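Local coordinates for uncharacterized protein (Legionella pneumophila subsp. pneumophila, PDB 5T2X) that is of unknown function, an all-helical Legionella protein of the DUF5630 family that folds as a chain of packed helices, at residues K96-Y101 with C131-N136; I203-S208 with S236-I241. All blocks are in the same frame, centred on the assembly; numbering follows the deposited sequence.

Contact 1 (K96-Y101 with C131-N136); sequences KGIYFY and CFYAYN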
loop_
_atom_site.group_PDB
_atom_site.type_symbol
_atom_site.label_atom_id
_atom_site.label_comp_id
_atom_site.label_asym_id
_atom_site.label_seq_id
_atom_site.Cartn_x
_atom_site.Cartn_y
_atom_site.Cartn_z
ATOM N N LYS A 96 -10.943 -2.903 -1.004
ATOM C CA LYS A 96 -10.578 -3.814 -2.084
ATOM C C LYS A 96 -9.135 -4.278 -1.946
ATOM O O LYS A 96 -8.827 -5.453 -2.180
ATOM C CB LYS A 96 -10.790 -3.146 -3.442
ATOM C CG LYS A 96 -12.234 -2.844 -3.790
ATOM C CD LYS A 96 -12.307 -2.123 -5.125
ATOM C CE LYS A 96 -13.719 -1.679 -5.453
ATOM N NZ LYS A 96 -13.748 -0.874 -6.705
ATOM N N GLY A 97 -8.235 -3.368 -1.565
ATOM C CA GLY A 97 -6.842 -3.748 -1.391
ATOM C C GLY A 97 -6.651 -4.770 -0.288
ATOM O O GLY A 97 -5.864 -5.709 -0.430
ATOM N N ILE A 98 -7.368 -4.603 0.824
ATOM C CA ILE A 98 -7.291 -5.573 1.911
ATOM C C ILE A 98 -7.893 -6.904 1.481
ATOM O O ILE A 98 -7.342 -7.974 1.771
ATOM C CB ILE A 98 -7.983 -5.019 3.169
ATOM C CG1 ILE A 98 -7.202 -3.833 3.732
ATOM C CG2 ILE A 98 -8.142 -6.107 4.223
ATOM C CD1 ILE A 98 -7.964 -3.055 4.785
ATOM N N TYR A 99 -9.027 -6.862 0.777
ATOM C CA TYR A 99 -9.687 -8.094 0.357
ATOM C C TYR A 99 -8.813 -8.885 -0.611
ATOM O O TYR A 99 -8.591 -10.088 -0.425
ATOM C CB TYR A 99 -11.041 -7.778 -0.279
ATOM C CG TYR A 99 -11.658 -8.961 -0.990
ATOM C CD1 TYR A 99 -12.364 -9.929 -0.286
ATOM C CD2 TYR A 99 -11.528 -9.115 -2.366
ATOM C CE1 TYR A 99 -12.924 -11.017 -0.932
ATOM C CE2 TYR A 99 -12.084 -10.196 -3.020
ATOM C CZ TYR A 99 -12.780 -11.144 -2.299
ATOM O OH TYR A 99 -13.334 -12.221 -2.950
ATOM N N PHE A 100 -8.314 -8.223 -1.657
ATOM C CA PHE A 100 -7.487 -8.914 -2.640
ATOM C C PHE A 100 -6.203 -9.445 -2.018
ATOM O O PHE A 100 -5.712 -10.505 -2.420
ATOM C CB PHE A 100 -7.170 -7.983 -3.811
ATOM C CG PHE A 100 -8.332 -7.752 -4.736
ATOM C CD1 PHE A 100 -9.172 -8.796 -5.089
ATOM C CD2 PHE A 100 -8.588 -6.491 -5.250
ATOM C CE1 PHE A 100 -10.241 -8.588 -5.940
ATOM C CE2 PHE A 100 -9.657 -6.274 -6.100
ATOM C CZ PHE A 100 -10.485 -7.324 -6.447
ATOM N N TYR A 101 -5.648 -8.732 -1.036
ATOM C CA TYR A 101 -4.465 -9.244 -0.352
ATOM C C TYR A 101 -4.807 -10.465 0.491
ATOM O O TYR A 101 -4.012 -11.407 0.579
ATOM C CB TYR A 101 -3.832 -8.154 0.510
ATOM C CG TYR A 101 -2.530 -8.588 1.144
ATOM C CD1 TYR A 101 -1.350 -8.597 0.412
ATOM C CD2 TYR A 101 -2.482 -9.000 2.469
ATOM C CE1 TYR A 101 -0.156 -8.999 0.982
ATOM C CE2 TYR A 101 -1.292 -9.404 3.049
ATOM C CZ TYR A 101 -0.133 -9.400 2.301
ATOM O OH TYR A 101 1.051 -9.801 2.874
ATOM N N CYS A 131 -2.722 -1.094 -2.362
ATOM C CA CYS A 131 -2.613 -1.632 -1.013
ATOM C C CYS A 131 -1.148 -1.740 -0.607
ATOM O O CYS A 131 -0.320 -2.256 -1.364
ATOM C CB CYS A 131 -3.287 -3.001 -0.935
ATOM S SG CYS A 131 -3.189 -3.791 0.684
ATOM N N PHE A 132 -0.828 -1.248 0.595
ATOM C CA PHE A 132 0.555 -1.284 1.063
ATOM C C PHE A 132 1.049 -2.716 1.220
ATOM O O PHE A 132 2.212 -3.012 0.926
ATOM C CB PHE A 132 0.691 -0.530 2.386
ATOM C CG PHE A 132 2.051 -0.664 3.020
ATOM C CD1 PHE A 132 3.088 0.175 2.649
ATOM C CD2 PHE A 132 2.293 -1.636 3.981
ATOM C CE1 PHE A 132 4.340 0.052 3.225
ATOM C CE2 PHE A 132 3.542 -1.766 4.557
ATOM C CZ PHE A 132 4.566 -0.919 4.180
ATOM N N TYR A 133 0.185 -3.612 1.704
ATOM C CA TYR A 133 0.578 -5.007 1.866
ATOM C C TYR A 133 0.986 -5.620 0.534
ATOM O O TYR A 133 1.940 -6.404 0.468
ATOM C CB TYR A 133 -0.568 -5.807 2.490
ATOM C CG TYR A 133 -1.129 -5.221 3.766
ATOM C CD1 TYR A 133 -0.292 -4.721 4.755
ATOM C CD2 TYR A 133 -2.500 -5.163 3.979
ATOM C CE1 TYR A 133 -0.805 -4.186 5.922
ATOM C CE2 TYR A 133 -3.023 -4.629 5.139
ATOM C CZ TYR A 133 -2.172 -4.142 6.107
ATOM O OH TYR A 133 -2.694 -3.610 7.264
ATOM N N ALA A 134 0.278 -5.269 -0.540
ATOM C CA ALA A 134 0.598 -5.812 -1.854
ATOM C C ALA A 134 1.921 -5.262 -2.368
ATOM O O ALA A 134 2.766 -6.016 -2.865
ATOM C CB ALA A 134 -0.530 -5.505 -2.838
ATOM N N TYR A 135 2.116 -3.944 -2.264
ATOM C CA TYR A 135 3.381 -3.348 -2.685
ATOM C C TYR A 135 4.550 -3.926 -1.898
ATOM O O TYR A 135 5.622 -4.179 -2.461
ATOM C CB TYR A 135 3.326 -1.829 -2.524
ATOM C CG TYR A 135 2.527 -1.122 -3.596
ATOM C CD1 TYR A 135 2.557 -1.557 -4.914
ATOM C CD2 TYR A 135 1.738 -0.017 -3.288
ATOM C CE1 TYR A 135 1.829 -0.912 -5.899
ATOM C CE2 TYR A 135 1.006 0.634 -4.267
ATOM C CZ TYR A 135 1.054 0.181 -5.569
ATOM O OH TYR A 135 0.329 0.824 -6.547
ATOM N N ASN A 136 4.360 -4.150 -0.597
ATOM C CA ASN A 136 5.422 -4.732 0.217
ATOM C C ASN A 136 5.725 -6.161 -0.216
ATOM O O ASN A 136 6.892 -6.540 -0.371
ATOM C CB ASN A 136 5.030 -4.690 1.695
ATOM C CG ASN A 136 6.118 -5.227 2.602
ATOM O OD1 ASN A 136 7.306 -5.094 2.312
ATOM N ND2 ASN A 136 5.716 -5.844 3.706
#
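A buried helix-to-helix contact near the centre of the chain, this one sets a turn and a half of helix 91-111 against the N-terminal end of helix 132-147. The tightest backbone approach is at Gly97, whose CA lies 4.7 Å from the CA of Cys131, the N-cap residue of the second helix. With no side chain on Gly97, the Cys131 side chain lies directly against the helix backbone: its CB sits 3.7 Å from Gly97 CA, and SG, anti to its own backbone N, ends 3.5 Å from Gly97 O. That carbonyl also accepts hydrogen bonds from Tyr101 N one turn on and from Ser126 OG.

One turn further along, Tyr101 reaches across with CG anti to its backbone N (chi1 -175°) and lays its ring over the start of the other helix. Tyr133 CB stands almost exactly on the ring normal, 3.4 Å from the centroid, a CH-pi contact over the middle of the face, while Tyr101 CE1 comes to 3.4 Å from Tyr133 O. Helix 117-128, with a short loop at each end, joins the two partners in an all-helical fold, and the axes of their short segments run at 48° to each other. The Tyr133 side chain crosses that of Tyr101 at about a right angle, and the two rings meet obliquely. Ile98 CG1 rests loosely against Tyr133 CE2 at 4.5 Å, Phe83 touches both residues, and the hydroxyl of the buried Tyr133 is hydrogen-bonded to Asn219 O.

Contact 2 (I203-S208 with S236-I241); sequences IARKLS and SWDKAI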
loop_
_atom_site.group_PDB
_atom_site.type_symbol
_atom_site.label_atom_id
_atom_site.label_comp_id
_atom_site.label_asym_id
_atom_site.label_seq_id
_atom_site.Cartn_x
_atom_site.Cartn_y
_atom_site.Cartn_z
ATOM N N ILE A 203 12.858 11.270 5.062
ATOM C CA ILE A 203 11.484 11.667 4.764
ATOM C C ILE A 203 10.506 10.890 5.634
ATOM O O ILE A 203 9.516 11.444 6.128
ATOM C CB ILE A 203 11.185 11.480 3.265
ATOM C CG1 ILE A 203 12.070 12.401 2.425
ATOM C CG2 ILE A 203 9.716 11.753 2.973
ATOM C CD1 ILE A 203 11.926 12.188 0.932
ATOM N N ALA A 204 10.773 9.599 5.847
ATOM C CA ALA A 204 9.896 8.789 6.687
ATOM C C ALA A 204 9.833 9.336 8.107
ATOM O O ALA A 204 8.776 9.300 8.748
ATOM C CB ALA A 204 10.369 7.336 6.691
ATOM N N ARG A 205 10.952 9.854 8.615
ATOM C CA ARG A 205 10.945 10.430 9.955
ATOM C C ARG A 205 10.207 11.762 9.976
ATOM O O ARG A 205 9.405 12.020 10.881
ATOM C CB ARG A 205 12.377 10.599 10.461
ATOM C CG ARG A 205 12.468 10.980 11.927
ATOM C CD ARG A 205 13.915 11.123 12.367
ATOM N NE ARG A 205 14.034 11.259 13.816
ATOM C CZ ARG A 205 15.185 11.423 14.460
ATOM N NH1 ARG A 205 16.326 11.477 13.783
ATOM N NH2 ARG A 205 15.196 11.535 15.782
ATOM N N LYS A 206 10.454 12.614 8.976
ATOM C CA LYS A 206 9.813 13.923 8.909
ATOM C C LYS A 206 8.308 13.832 8.691
ATOM O O LYS A 206 7.601 14.819 8.917
ATOM C CB LYS A 206 10.453 14.757 7.799
ATOM C CG LYS A 206 11.919 15.062 8.048
ATOM C CD LYS A 206 12.560 15.784 6.877
ATOM C CE LYS A 206 14.020 16.084 7.173
ATOM N NZ LYS A 206 14.168 16.903 8.410
ATOM N N LEU A 207 7.802 12.681 8.251
ATOM C CA LEU A 207 6.369 12.479 8.098
ATOM C C LEU A 207 5.744 11.744 9.274
ATOM O O LEU A 207 4.515 11.704 9.373
ATOM C CB LEU A 207 6.074 11.702 6.806
ATOM C CG LEU A 207 6.465 12.345 5.475
ATOM C CD1 LEU A 207 6.111 11.424 4.318
ATOM C CD2 LEU A 207 5.796 13.699 5.308
ATOM N N SER A 208 6.557 11.182 10.172
ATOM C CA SER A 208 6.062 10.289 11.213
ATOM C C SER A 208 5.152 10.975 12.225
ATOM O O SER A 208 4.498 10.278 13.008
ATOM C CB SER A 208 7.242 9.641 11.942
ATOM O OG SER A 208 8.085 10.623 12.518
ATOM N N SER A 236 15.897 2.306 16.117
ATOM C CA SER A 236 15.796 3.702 16.501
ATOM C C SER A 236 16.064 4.567 15.280
ATOM O O SER A 236 16.803 4.172 14.374
ATOM C CB SER A 236 16.776 4.053 17.626
ATOM O OG SER A 236 16.732 5.437 17.925
ATOM N N TRP A 237 15.449 5.751 15.267
ATOM C CA TRP A 237 15.628 6.680 14.156
ATOM C C TRP A 237 17.097 7.053 13.980
ATOM O O TRP A 237 17.678 6.853 12.907
ATOM C CB TRP A 237 14.776 7.932 14.379
ATOM C CG TRP A 237 13.313 7.752 14.089
ATOM C CD1 TRP A 237 12.280 7.843 14.979
ATOM C CD2 TRP A 237 12.721 7.458 12.818
ATOM N NE1 TRP A 237 11.083 7.623 14.338
ATOM C CE2 TRP A 237 11.327 7.384 13.011
ATOM C CE3 TRP A 237 13.236 7.248 11.535
ATOM C CZ2 TRP A 237 10.444 7.110 11.970
ATOM C CZ3 TRP A 237 12.359 6.976 10.504
ATOM C CH2 TRP A 237 10.978 6.909 10.726
ATOM N N ASP A 238 17.716 7.603 15.030
ATOM C CA ASP A 238 19.111 8.024 14.928
ATOM C C ASP A 238 20.043 6.845 14.684
ATOM O O ASP A 238 21.056 6.990 13.991
ATOM C CB ASP A 238 19.528 8.778 16.191
ATOM C CG ASP A 238 18.786 10.088 16.355
ATOM O OD1 ASP A 238 18.503 10.743 15.329
ATOM O OD2 ASP A 238 18.486 10.462 17.509
ATOM N N LYS A 239 19.721 5.675 15.241
ATOM C CA LYS A 239 20.534 4.489 14.989
ATOM C C LYS A 239 20.480 4.083 13.521
ATOM O O LYS A 239 21.509 3.748 12.923
ATOM C CB LYS A 239 20.068 3.338 15.880
ATOM C CG LYS A 239 20.332 3.542 17.362
ATOM C CD LYS A 239 21.736 3.106 17.743
ATOM C CE LYS A 239 21.889 3.014 19.252
ATOM N NZ LYS A 239 23.097 2.234 19.637
ATOM N N ALA A 240 19.285 4.109 12.921
ATOM C CA ALA A 240 19.152 3.722 11.521
ATOM C C ALA A 240 19.777 4.760 10.597
ATOM O O ALA A 240 20.388 4.407 9.582
ATOM C CB ALA A 240 17.679 3.509 11.173
ATOM N N ILE A 241 19.628 6.043 10.927
ATOM C CA ILE A 241 20.239 7.094 10.121
ATOM C C ILE A 241 21.758 6.997 10.182
ATOM O O ILE A 241 22.444 7.127 9.160
ATOM C CB ILE A 241 19.736 8.475 10.581
ATOM C CG1 ILE A 241 18.232 8.602 10.341
ATOM C CG2 ILE A 241 20.489 9.592 9.867
ATOM C CD1 ILE A 241 17.615 9.838 10.959
#
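Arg205 and Trp237 do most of the work where the C-terminal end of helix 191-207 meets the first turn of helix 237-248. Their side chains slide past each other in opposite directions, so the aliphatic part of the arginine is laid along the indole face. Arg205 leaves its helix with CG anti to the backbone N and stays extended to NE. CB therefore sits over the six-membered ring, 3.7 Å from its centroid, in a CH-pi contact, and CG lies 3.6 Å from Trp237 CD2. Further out, the guanidinium lies at the margin of the indole, its face over Trp237 CB, with NE 3.5 Å from that carbon; its plane is only 6° from that of the ring. The far end of the indole is packed as well: Trp237 CH2 comes 3.7 Å from Ala204 C, and Ser208 CB touches CZ2. Ser208 OG turns back to Arg205 O at 2.5 Å, in the carbonyl plane and on a lone pair; since Ser208 N bonds to the same oxygen, two donors grip it at the helix end.

The polar side is looser and lies toward solvent. Asp238, an exposed residue, accepts a salt-bridge hydrogen bond at OD1 from Arg205 NH1 at 2.8 Å. The bond is bent, 144° at the hydrogen, and arrives from above the carboxylate plane. Ile241 CD1 comes to 3.5 Å from the same NH1, and its side chain also touches Leu201, Leu202 and Tyr259, which takes the contact back into the helical core. With segment axes 164° apart and 11.6 Å from each other at closest approach, this is a nearly antiparallel helix pair, spaced by the arginine-on-tryptophan layer.

Following the chain from the N terminus, helix 91-111 leads through helix 117-128 back to residues 131-136, where contact 1 closes an excursion of 29 residues that is mostly helix. The chain then runs through helices 132-147, 153-167 and 169-185 before contact 2 opens in helix 191-207. Contact 2 closes at 236-241 after helix 211-220 and a linker whose residues 231-234 are not modelled. The two closures follow in series, neither nested nor crossed, with centres about 25 Å apart. Contact 1 is centred about 6 Å from the centre of the chain, contact 2 about 20 Å from it. Asn219 lies inside the second excursion, so its bond to Tyr133 connects that excursion with contact 1.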